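Local coordinates for alcohol dehydrogenase IV (Corynebacterium glutamicum, PDB 3IV7), which probably catalyses the NAD-dependent reduction of maleylacetate, as a member of the iron-containing alcohol dehydrogenase family, at residues A[74-77]-A[78-81]; A[132-136]-A[137-141]; A[154-157]-A[158-162]; A[214-217]-A[218-222]. All blocks are in the same frame, centred on the assembly; numbering follows the deposited sequence.

Contact 1 of 4, residues A[74-77]-A[78-81]; sequences IEVA and ERAR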
loop_
_atom_site.group_PDB
_atom_site.type_symbol
_atom_site.label_atom_id
_atom_site.label_comp_id
_atom_site.label_asym_id
_atom_site.label_seq_id
_atom_site.Cartn_x
_atom_site.Cartn_y
_atom_site.Cartn_z
ATOM N N ILE A 74 20.601 -25.131 3.459
ATOM C CA ILE A 74 20.590 -25.302 2.039
ATOM C C ILE A 74 20.251 -26.729 1.668
ATOM O O ILE A 74 19.553 -26.953 0.692
ATOM C CB ILE A 74 21.952 -24.887 1.390
ATOM C CG1 ILE A 74 21.847 -24.936 -0.157
ATOM C CG2 ILE A 74 23.107 -25.812 1.884
ATOM C CD1 ILE A 74 20.679 -24.074 -0.757
ATOM N N GLU A 75 20.683 -27.695 2.490
ATOM C CA GLU A 75 20.383 -29.107 2.230
ATOM C C GLU A 75 18.866 -29.391 2.371
ATOM O O GLU A 75 18.310 -30.234 1.678
ATOM C CB GLU A 75 21.169 -30.025 3.172
ATOM C CG GLU A 75 22.750 -29.855 3.120
ATOM C CD GLU A 75 23.260 -28.705 4.023
ATOM O OE1 GLU A 75 22.433 -28.027 4.661
ATOM O OE2 GLU A 75 24.484 -28.491 4.097
ATOM N N VAL A 76 18.233 -28.719 3.291
ATOM C CA VAL A 76 16.790 -28.863 3.487
ATOM C C VAL A 76 16.040 -28.174 2.314
ATOM O O VAL A 76 15.085 -28.706 1.780
ATOM C CB VAL A 76 16.387 -28.277 4.854
ATOM C CG1 VAL A 76 14.855 -28.223 5.026
ATOM C CG2 VAL A 76 17.082 -29.105 6.007
ATOM N N ALA A 77 16.509 -26.990 1.915
ATOM C CA ALA A 77 15.931 -26.302 0.766
ATOM C C ALA A 77 16.075 -27.192 -0.490
ATOM O O ALA A 77 15.103 -27.386 -1.241
ATOM C CB ALA A 77 16.611 -24.956 0.558
ATOM N N GLU A 78 17.260 -27.785 -0.674
ATOM C CA GLU A 78 17.525 -28.632 -1.859
ATOM C C GLU A 78 16.614 -29.867 -1.932
ATOM O O GLU A 78 16.117 -30.194 -3.011
ATOM C CB GLU A 78 19.008 -29.029 -1.956
ATOM C CG GLU A 78 19.907 -27.881 -2.437
ATOM C CD GLU A 78 19.683 -27.541 -3.909
ATOM O OE1 GLU A 78 20.174 -28.283 -4.760
ATOM O OE2 GLU A 78 19.032 -26.525 -4.214
ATOM N N ARG A 79 16.400 -30.547 -0.799
ATOM C CA ARG A 79 15.414 -31.660 -0.753
ATOM C C ARG A 79 14.006 -31.182 -1.090
ATOM O O ARG A 79 13.326 -31.805 -1.879
ATOM C CB ARG A 79 15.401 -32.338 0.616
ATOM C CG ARG A 79 16.549 -33.334 0.816
ATOM C CD ARG A 79 16.396 -34.106 2.137
ATOM N NE ARG A 79 16.583 -33.256 3.328
ATOM C CZ ARG A 79 17.770 -32.944 3.863
ATOM N NH1 ARG A 79 18.905 -33.321 3.286
ATOM N NH2 ARG A 79 17.825 -32.197 4.940
ATOM N N ALA A 80 13.575 -30.065 -0.490
ATOM C CA ALA A 80 12.217 -29.525 -0.763
ATOM C C ALA A 80 12.042 -29.174 -2.242
ATOM O O ALA A 80 10.989 -29.437 -2.827
ATOM C CB ALA A 80 11.930 -28.324 0.102
ATOM N N ARG A 81 13.088 -28.626 -2.863
ATOM C CA ARG A 81 13.003 -28.223 -4.271
ATOM C C ARG A 81 12.848 -29.447 -5.140
ATOM O O ARG A 81 12.108 -29.423 -6.102
ATOM C CB ARG A 81 14.250 -27.431 -4.706
ATOM C CG ARG A 81 14.308 -26.017 -4.152
ATOM C CD ARG A 81 15.729 -25.486 -4.093
ATOM N NE ARG A 81 15.804 -24.095 -3.558
ATOM C CZ ARG A 81 16.943 -23.488 -3.197
ATOM N NH1 ARG A 81 18.095 -24.136 -3.246
ATOM N NH2 ARG A 81 16.923 -22.242 -2.743
#

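Contact 2 of 4, residues A[132-136]-A[137-141]; sequences GLTEA and ARKTT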
loop_
_atom_site.group_PDB
_atom_site.type_symbol
_atom_site.label_atom_id
_atom_site.label_comp_id
_atom_site.label_asym_id
_atom_site.label_seq_id
_atom_site.Cartn_x
_atom_site.Cartn_y
_atom_site.Cartn_z
ATOM N N GLY A 132 16.097 -16.367 3.120
ATOM C CA GLY A 132 17.225 -16.703 3.931
ATOM C C GLY A 132 17.639 -18.138 3.733
ATOM O O GLY A 132 16.799 -19.032 3.503
ATOM N N LEU A 133 18.940 -18.354 3.769
ATOM C CA LEU A 133 19.510 -19.671 3.662
ATOM C C LEU A 133 20.714 -19.787 4.560
ATOM O O LEU A 133 21.462 -18.818 4.725
ATOM C CB LEU A 133 19.956 -19.931 2.225
ATOM C CG LEU A 133 18.857 -20.069 1.174
ATOM C CD1 LEU A 133 19.471 -20.063 -0.216
ATOM C CD2 LEU A 133 18.029 -21.369 1.424
ATOM N N THR A 134 20.963 -21.004 5.055
ATOM C CA THR A 134 22.158 -21.293 5.796
ATOM C C THR A 134 22.994 -22.337 5.092
ATOM O O THR A 134 22.551 -23.468 4.865
ATOM C CB THR A 134 21.850 -21.742 7.236
ATOM O OG1 THR A 134 21.099 -20.706 7.892
ATOM C CG2 THR A 134 23.144 -21.970 7.996
ATOM N N GLU A 135 24.207 -21.952 4.725
ATOM C CA GLU A 135 25.112 -22.851 4.040
ATOM C C GLU A 135 26.479 -22.724 4.676
ATOM O O GLU A 135 26.921 -21.613 4.963
ATOM C CB GLU A 135 25.187 -22.498 2.542
ATOM C CG GLU A 135 26.147 -23.333 1.743
ATOM C CD GLU A 135 26.061 -23.053 0.214
ATOM O OE1 GLU A 135 25.004 -22.561 -0.286
ATOM O OE2 GLU A 135 27.056 -23.290 -0.457
ATOM N N ALA A 136 27.127 -23.863 4.894
ATOM C CA ALA A 136 28.493 -23.912 5.425
ATOM C C ALA A 136 28.628 -23.100 6.710
ATOM O O ALA A 136 29.606 -22.382 6.887
ATOM C CB ALA A 136 29.530 -23.422 4.336
ATOM N N ALA A 137 27.619 -23.214 7.589
ATOM C CA ALA A 137 27.600 -22.518 8.893
ATOM C C ALA A 137 27.461 -21.006 8.752
ATOM O O ALA A 137 27.913 -20.260 9.598
ATOM C CB ALA A 137 28.878 -22.863 9.705
ATOM N N ARG A 138 26.812 -20.558 7.698
ATOM C CA ARG A 138 26.659 -19.140 7.453
ATOM C C ARG A 138 25.268 -18.880 6.968
ATOM O O ARG A 138 24.817 -19.513 6.024
ATOM C CB ARG A 138 27.692 -18.700 6.389
ATOM C CG ARG A 138 27.525 -17.284 5.815
ATOM C CD ARG A 138 28.770 -16.937 5.040
ATOM N NE ARG A 138 28.672 -15.753 4.196
ATOM C CZ ARG A 138 28.222 -15.747 2.938
ATOM N NH1 ARG A 138 27.682 -16.837 2.396
ATOM N NH2 ARG A 138 28.284 -14.634 2.228
ATOM N N LYS A 139 24.571 -17.964 7.647
ATOM C CA LYS A 139 23.237 -17.603 7.303
ATOM C C LYS A 139 23.286 -16.285 6.580
ATOM O O LYS A 139 23.936 -15.367 7.024
ATOM C CB LYS A 139 22.405 -17.469 8.598
ATOM C CG LYS A 139 21.043 -16.806 8.428
ATOM C CD LYS A 139 20.005 -17.723 7.821
ATOM C CE LYS A 139 18.592 -17.139 7.970
ATOM N NZ LYS A 139 18.467 -15.821 7.303
ATOM N N THR A 140 22.645 -16.190 5.440
ATOM C CA THR A 140 22.525 -14.901 4.781
ATOM C C THR A 140 21.123 -14.722 4.299
ATOM O O THR A 140 20.341 -15.683 4.280
ATOM C CB THR A 140 23.532 -14.751 3.585
ATOM O OG1 THR A 140 23.098 -15.550 2.505
ATOM C CG2 THR A 140 24.938 -15.167 4.003
ATOM N N THR A 141 20.790 -13.481 3.952
ATOM C CA THR A 141 19.499 -13.142 3.422
ATOM C C THR A 141 19.670 -12.322 2.179
ATOM O O THR A 141 20.670 -11.628 2.000
ATOM C CB THR A 141 18.667 -12.265 4.400
ATOM O OG1 THR A 141 19.412 -11.087 4.717
ATOM C CG2 THR A 141 18.335 -13.036 5.674
HETATM O O HOH W 1 23.798 -18.127 2.720
#

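Contact 3 of 4, residues A[154-157]-A[158-162]; sequences YDSE and LTMSL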
loop_
_atom_site.group_PDB
_atom_site.type_symbol
_atom_site.label_atom_id
_atom_site.label_comp_id
_atom_site.label_asym_id
_atom_site.label_seq_id
_atom_site.Cartn_x
_atom_site.Cartn_y
_atom_site.Cartn_z
ATOM N N TYR A 154 -5.020 -14.904 5.943
ATOM C CA TYR A 154 -4.970 -14.622 7.369
ATOM C C TYR A 154 -6.243 -15.077 8.062
ATOM O O TYR A 154 -7.330 -14.504 7.848
ATOM C CB TYR A 154 -4.781 -13.112 7.630
ATOM C CG TYR A 154 -3.399 -12.608 7.418
ATOM C CD1 TYR A 154 -2.317 -13.148 8.128
ATOM C CD2 TYR A 154 -3.158 -11.522 6.589
ATOM C CE1 TYR A 154 -1.079 -12.678 7.968
ATOM C CE2 TYR A 154 -1.890 -11.035 6.428
ATOM C CZ TYR A 154 -0.855 -11.595 7.129
ATOM O OH TYR A 154 0.407 -11.105 6.980
ATOM N N ASP A 155 -6.097 -16.086 8.921
ATOM C CA ASP A 155 -7.215 -16.670 9.669
ATOM C C ASP A 155 -6.795 -16.738 11.133
ATOM O O ASP A 155 -6.019 -17.630 11.545
ATOM C CB ASP A 155 -7.535 -18.062 9.106
ATOM C CG ASP A 155 -8.701 -18.745 9.811
ATOM O OD1 ASP A 155 -9.124 -18.279 10.891
ATOM O OD2 ASP A 155 -9.194 -19.754 9.281
ATOM N N SER A 156 -7.312 -15.814 11.925
ATOM C CA SER A 156 -6.915 -15.712 13.325
ATOM C C SER A 156 -7.318 -16.922 14.160
ATOM O O SER A 156 -6.820 -17.092 15.258
ATOM C CB SER A 156 -7.480 -14.427 13.950
ATOM O OG SER A 156 -8.889 -14.376 13.822
ATOM N N GLU A 157 -8.208 -17.772 13.642
ATOM C CA GLU A 157 -8.532 -19.020 14.321
ATOM C C GLU A 157 -7.284 -19.884 14.428
ATOM O O GLU A 157 -7.126 -20.629 15.389
ATOM C CB GLU A 157 -9.652 -19.805 13.602
ATOM C CG GLU A 157 -10.000 -21.158 14.302
ATOM C CD GLU A 157 -11.357 -21.743 13.852
ATOM O OE1 GLU A 157 -11.662 -21.736 12.629
ATOM O OE2 GLU A 157 -12.104 -22.223 14.718
ATOM N N LEU A 158 -6.396 -19.768 13.440
ATOM C CA LEU A 158 -5.156 -20.543 13.403
ATOM C C LEU A 158 -4.119 -19.999 14.414
ATOM O O LEU A 158 -3.090 -20.571 14.580
ATOM C CB LEU A 158 -4.555 -20.514 11.979
ATOM C CG LEU A 158 -5.510 -20.934 10.839
ATOM C CD1 LEU A 158 -4.764 -20.876 9.496
ATOM C CD2 LEU A 158 -6.122 -22.354 11.081
ATOM N N THR A 159 -4.402 -18.847 15.016
ATOM C CA THR A 159 -3.516 -18.245 15.983
ATOM C C THR A 159 -4.041 -18.393 17.428
ATOM O O THR A 159 -3.385 -17.938 18.374
ATOM C CB THR A 159 -3.303 -16.719 15.673
ATOM O OG1 THR A 159 -4.556 -16.035 15.712
ATOM C CG2 THR A 159 -2.694 -16.524 14.327
HETATM N N MSE A 160 -5.221 -19.012 17.595
HETATM C CA MSE A 160 -5.813 -19.136 18.898
HETATM C C MSE A 160 -4.940 -19.944 19.842
HETATM O O MSE A 160 -4.896 -19.667 21.029
HETATM C CB MSE A 160 -7.215 -19.744 18.816
HETATM C CG MSE A 160 -8.217 -18.863 18.037
HETATM SE SE MSE A 160 -8.861 -17.399 19.075
HETATM C CE MSE A 160 -8.839 -16.012 17.755
ATOM N N SER A 161 -4.235 -20.925 19.318
ATOM C CA SER A 161 -3.380 -21.765 20.145
ATOM C C SER A 161 -1.948 -21.233 20.277
ATOM O O SER A 161 -1.142 -21.860 20.903
ATOM C CB SER A 161 -3.340 -23.175 19.586
ATOM O OG SER A 161 -2.774 -23.138 18.307
ATOM N N LEU A 162 -1.623 -20.109 19.639
ATOM C CA LEU A 162 -0.267 -19.552 19.774
ATOM C C LEU A 162 -0.060 -19.094 21.223
ATOM O O LEU A 162 -0.832 -18.267 21.723
ATOM C CB LEU A 162 -0.077 -18.378 18.849
ATOM C CG LEU A 162 1.361 -17.937 18.633
ATOM C CD1 LEU A 162 2.178 -19.100 18.050
ATOM C CD2 LEU A 162 1.336 -16.766 17.697
HETATM O O HOH W 2 -5.380 -21.958 16.957
#

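Contact 4 of 4, residues A[214-217]-A[218-222]; sequences HSIE and GRDEA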
loop_
_atom_site.group_PDB
_atom_site.type_symbol
_atom_site.label_atom_id
_atom_site.label_comp_id
_atom_site.label_asym_id
_atom_site.label_seq_id
_atom_site.Cartn_x
_atom_site.Cartn_y
_atom_site.Cartn_z
ATOM N N HIS A 214 -7.676 -15.858 23.424
ATOM C CA HIS A 214 -8.621 -16.203 22.344
ATOM C C HIS A 214 -9.455 -14.998 21.852
ATOM O O HIS A 214 -10.494 -15.190 21.211
ATOM C CB HIS A 214 -9.561 -17.304 22.813
ATOM C CG HIS A 214 -8.870 -18.581 23.087
ATOM N ND1 HIS A 214 -9.371 -19.522 23.956
ATOM C CD2 HIS A 214 -7.649 -19.030 22.701
ATOM C CE1 HIS A 214 -8.531 -20.543 24.014
ATOM N NE2 HIS A 214 -7.472 -20.261 23.275
ATOM N N SER A 215 -9.038 -13.781 22.202
ATOM C CA SER A 215 -9.742 -12.558 21.731
ATOM C C SER A 215 -9.687 -12.498 20.204
ATOM O O SER A 215 -8.595 -12.385 19.605
ATOM C CB SER A 215 -9.090 -11.323 22.290
ATOM O OG SER A 215 -9.623 -10.151 21.677
ATOM N N ILE A 216 -10.830 -12.647 19.556
ATOM C CA ILE A 216 -10.848 -12.564 18.092
ATOM C C ILE A 216 -10.429 -11.136 17.695
ATOM O O ILE A 216 -9.572 -10.953 16.834
ATOM C CB ILE A 216 -12.234 -12.950 17.475
ATOM C CG1 ILE A 216 -12.524 -14.441 17.756
ATOM C CG2 ILE A 216 -12.227 -12.656 15.884
ATOM C CD1 ILE A 216 -13.910 -14.910 17.310
ATOM N N GLU A 217 -10.965 -10.139 18.391
ATOM C CA GLU A 217 -10.606 -8.748 18.087
ATOM C C GLU A 217 -9.083 -8.548 18.164
ATOM O O GLU A 217 -8.459 -8.067 17.214
ATOM C CB GLU A 217 -11.312 -7.790 19.040
ATOM C CG GLU A 217 -11.094 -6.313 18.678
ATOM C CD GLU A 217 -11.830 -5.382 19.625
ATOM O OE1 GLU A 217 -12.818 -5.804 20.196
ATOM O OE2 GLU A 217 -11.395 -4.242 19.801
ATOM N N GLY A 218 -8.475 -8.992 19.258
ATOM C CA GLY A 218 -7.025 -8.821 19.444
ATOM C C GLY A 218 -6.195 -9.621 18.478
ATOM O O GLY A 218 -5.190 -9.117 17.914
ATOM N N ARG A 219 -6.589 -10.870 18.261
ATOM C CA ARG A 219 -5.879 -11.713 17.322
ATOM C C ARG A 219 -5.944 -11.181 15.883
ATOM O O ARG A 219 -4.970 -11.326 15.104
ATOM C CB ARG A 219 -6.392 -13.128 17.389
ATOM C CG ARG A 219 -6.066 -13.864 18.721
ATOM C CD ARG A 219 -4.638 -14.143 18.850
ATOM N NE ARG A 219 -4.345 -15.038 19.953
ATOM C CZ ARG A 219 -3.128 -15.473 20.268
ATOM N NH1 ARG A 219 -2.043 -15.073 19.569
ATOM N NH2 ARG A 219 -2.975 -16.292 21.317
ATOM N N ASP A 220 -7.069 -10.600 15.514
ATOM C CA ASP A 220 -7.209 -10.028 14.166
ATOM C C ASP A 220 -6.332 -8.797 14.054
ATOM O O ASP A 220 -5.595 -8.651 13.092
ATOM C CB ASP A 220 -8.670 -9.655 13.853
ATOM C CG ASP A 220 -9.532 -10.867 13.488
ATOM O OD1 ASP A 220 -8.979 -11.868 12.991
ATOM O OD2 ASP A 220 -10.766 -10.757 13.609
ATOM N N GLU A 221 -6.363 -7.941 15.082
ATOM C CA GLU A 221 -5.535 -6.726 15.078
ATOM C C GLU A 221 -4.058 -7.040 14.954
ATOM O O GLU A 221 -3.347 -6.388 14.190
ATOM C CB GLU A 221 -5.810 -5.875 16.330
ATOM C CG GLU A 221 -7.018 -5.011 16.166
ATOM C CD GLU A 221 -7.509 -4.362 17.434
ATOM O OE1 GLU A 221 -7.116 -4.775 18.558
ATOM O OE2 GLU A 221 -8.357 -3.459 17.299
ATOM N N ALA A 222 -3.589 -8.024 15.715
ATOM C CA ALA A 222 -2.192 -8.399 15.682
ATOM C C ALA A 222 -1.792 -8.904 14.297
ATOM O O ALA A 222 -0.725 -8.566 13.787
ATOM C CB ALA A 222 -1.890 -9.494 16.768
#

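Contact 1 of 4, residues A[74-77]-A[78-81]
Arg81 folds back over Ala77, one turn earlier in the first turns of helix 74-86, and its course can be traced atom by atom. Arg81 CB starts 3.6 Å from Ala77 O, and Arg81 CG, anti to the carbonyl carbon (chi1 -73°), comes to 3.3 Å from it. CD is still near it. The chain then runs extended to NE, which bonds to Ala106 O of helix 98-111. CZ lies above Ala77 CB, so the methyl sits 4.0 Å beneath the centre of one guanidinium face. At the tip, NH1 approaches Ile74 CD1 to 3.6 Å and donates to the anti lone pair of Glu78 OE2, which lies in the guanidinium plane, at 2.7 Å, a salt bridge. The Glu78 chain, bent at chi2, runs alongside Ile74. On another flank Arg79 places its guanidinium over Glu75 O, 3.5 Å below the plane centre, and NH2 is 3.4 Å from Val76 CG2; its charge is paired with Glu67. Four i-to-i+4 backbone bonds carry the helix, among them Arg81 N to Ala77 O at 2.9 Å. The Arg81 guanidinium thus combines an apolar face with a charged edge, which should restrict its rotation.

Contact 2 of 4, residues A[132-136]-A[137-141]
Thr134 meets Lys139 because of two torsions: Lys139 CG stands anti to its backbone N (chi1 168°) and the chain then bends at chi2 (77°), which swings CD back across the threonine. CD reaches 3.2 Å from Thr134 OG1, the two side chains crossing at about a right angle, and CB also lies near that oxygen. Farther along, the ammonium end passes over the neighbouring strand, with NZ 3.7 Å from Gly132 CA. Thr134 OG1 is hydrogen-bonded to His71 O, and what Lys139 brings near it is carbon. These residues belong to a two-stranded antiparallel beta hairpin, strands 130-135 and 138-143, closed by a type I' turn from Glu135 to Arg138; the axes of the short strand segments approach to 4.6 Å, with 158° between their N-to-C directions. Leu133 and Thr140 form a hydrogen-bonded pair, N to O in both directions, at 3.1 Å for Leu133 N to Thr140 O. Glu135 and Arg138 form the next one, with Glu135 N to Arg138 O at 2.8 Å and a weak return bond. Thr134 and Lys139 face each other between them as a non-hydrogen-bonded pair. On the face that bears Leu133, Glu135, Arg138 and Thr140, one guanidinium face of Arg138 lies 3.5 Å above Thr140 CG2. A water bridges the strands there, donating to Leu133 O and lying 2.7 Å from Thr140 OG1. Leu133 itself packs against Ala106 and Met109 of helix 98-111 and on Ala77 of helix 74-86.

Contact 3 of 4, residues A[154-157]-A[158-162]
Asp155 O accepts from Leu158 N at 2.9 Å, the first of three i-to-i+3 backbone bonds that coil the loop after strand 151-154; Thr159 N to Ser156 O follows, then a weak bond from Met160 N to Glu157 O. An Asx turn opens the coil, Asp155 OD1 taking Glu157 N at 2.9 Å, 35° out of the carboxylate plane, and a type I beta turn from Thr159 to Leu162 ends it. OD1 also accepts from Gly22 N, after strand 7-20, and OD2 is hydrogen-bonded to Ser24 OG at the start of helix 24-35. Leu158 crosses the Asp155 side chain at about a right angle, its CG 3.9 Å from Asp155 CB, while it also packs on Ile51 and Val55 of helix 49-55 and Ile118 of strand 115-119. Ser156 O is gripped twice by Thr159: besides the backbone N, OG1, held between N and the carbonyl carbon (chi1 60°), donates to it at a short 2.5 Å. The selenomethionine brings Met160 CE to 3.4 Å from Ser156 O. Ser156 OG pairs with Asp220 OD1 of helix 216-236. A water donates to Glu157 O at 2.7 Å and accepts from Ser161 N at 2.8 Å.

Contact 4 of 4, residues A[214-217]-A[218-222]
Glu217, Gly218 and Arg219 make up most of this contact, which is the N-terminal turn of helix 216-236. Gly218 N, at the start of the helix, points at Ser215 OG, 2.9 Å away with an N-H...O angle of 163°: the serine is the N-cap, its hydroxyl placed by a first torsion anti to the backbone N (171°). Ser215 O takes Arg219 N in the regular i-to-i+4 way, and the arginine's aliphatic start lies against the same carbonyl, CG 3.1 Å from Ser215 O. Bent at chi2, the chain then carries the guanidinium beyond the cap, where NE bonds to Pro213 O, NH2 to Leu162 O and NH1 to Ser167 OG and Tyr122 OH. Glu217 runs extended beside Glu221, both pointing the same way, with OE2 atoms 4.0 Å apart and carboxylate planes 80° apart. Lys208 of helix 189-211 is salt-bridged to both. Ile216 and Asp220 lie side by side, CG2 3.3 Å from Asp220 OD2, and both touch Ser5 of the second subunit; Asp220 OD1 is hydrogen-bonded to Ser156 OG. Shared pairing with Lys208 would offset the repulsion between the two glutamates, and the charge of Glu217, in the first turn, may be favoured by the helix dipole.

Contacts 1 and 2 form one neighbourhood: Ile74 N lies 2.9 Å from Thr134 O, a probable hydrogen bond, and Ala77 CB meets Leu133 CD2, so the helix start is joined to the hairpin. Contact 2 is a surface contact built on strand pairing, whereas contact 1 is partly buried. Contacts 3 and 4, also partly buried, make a second group with centres about 9 Å apart, joining the loop after strand 151-154 to helix 216-236, with the carbonyl of Thr159 close to the Arg219 guanidinium. The groups are well separated, contacts 1 and 4 having centres about 35 Å apart. Helix bonding dominates contacts 1 and 4, while contact 3 relies on turn bonds, and contact 4 alone touches the second subunit.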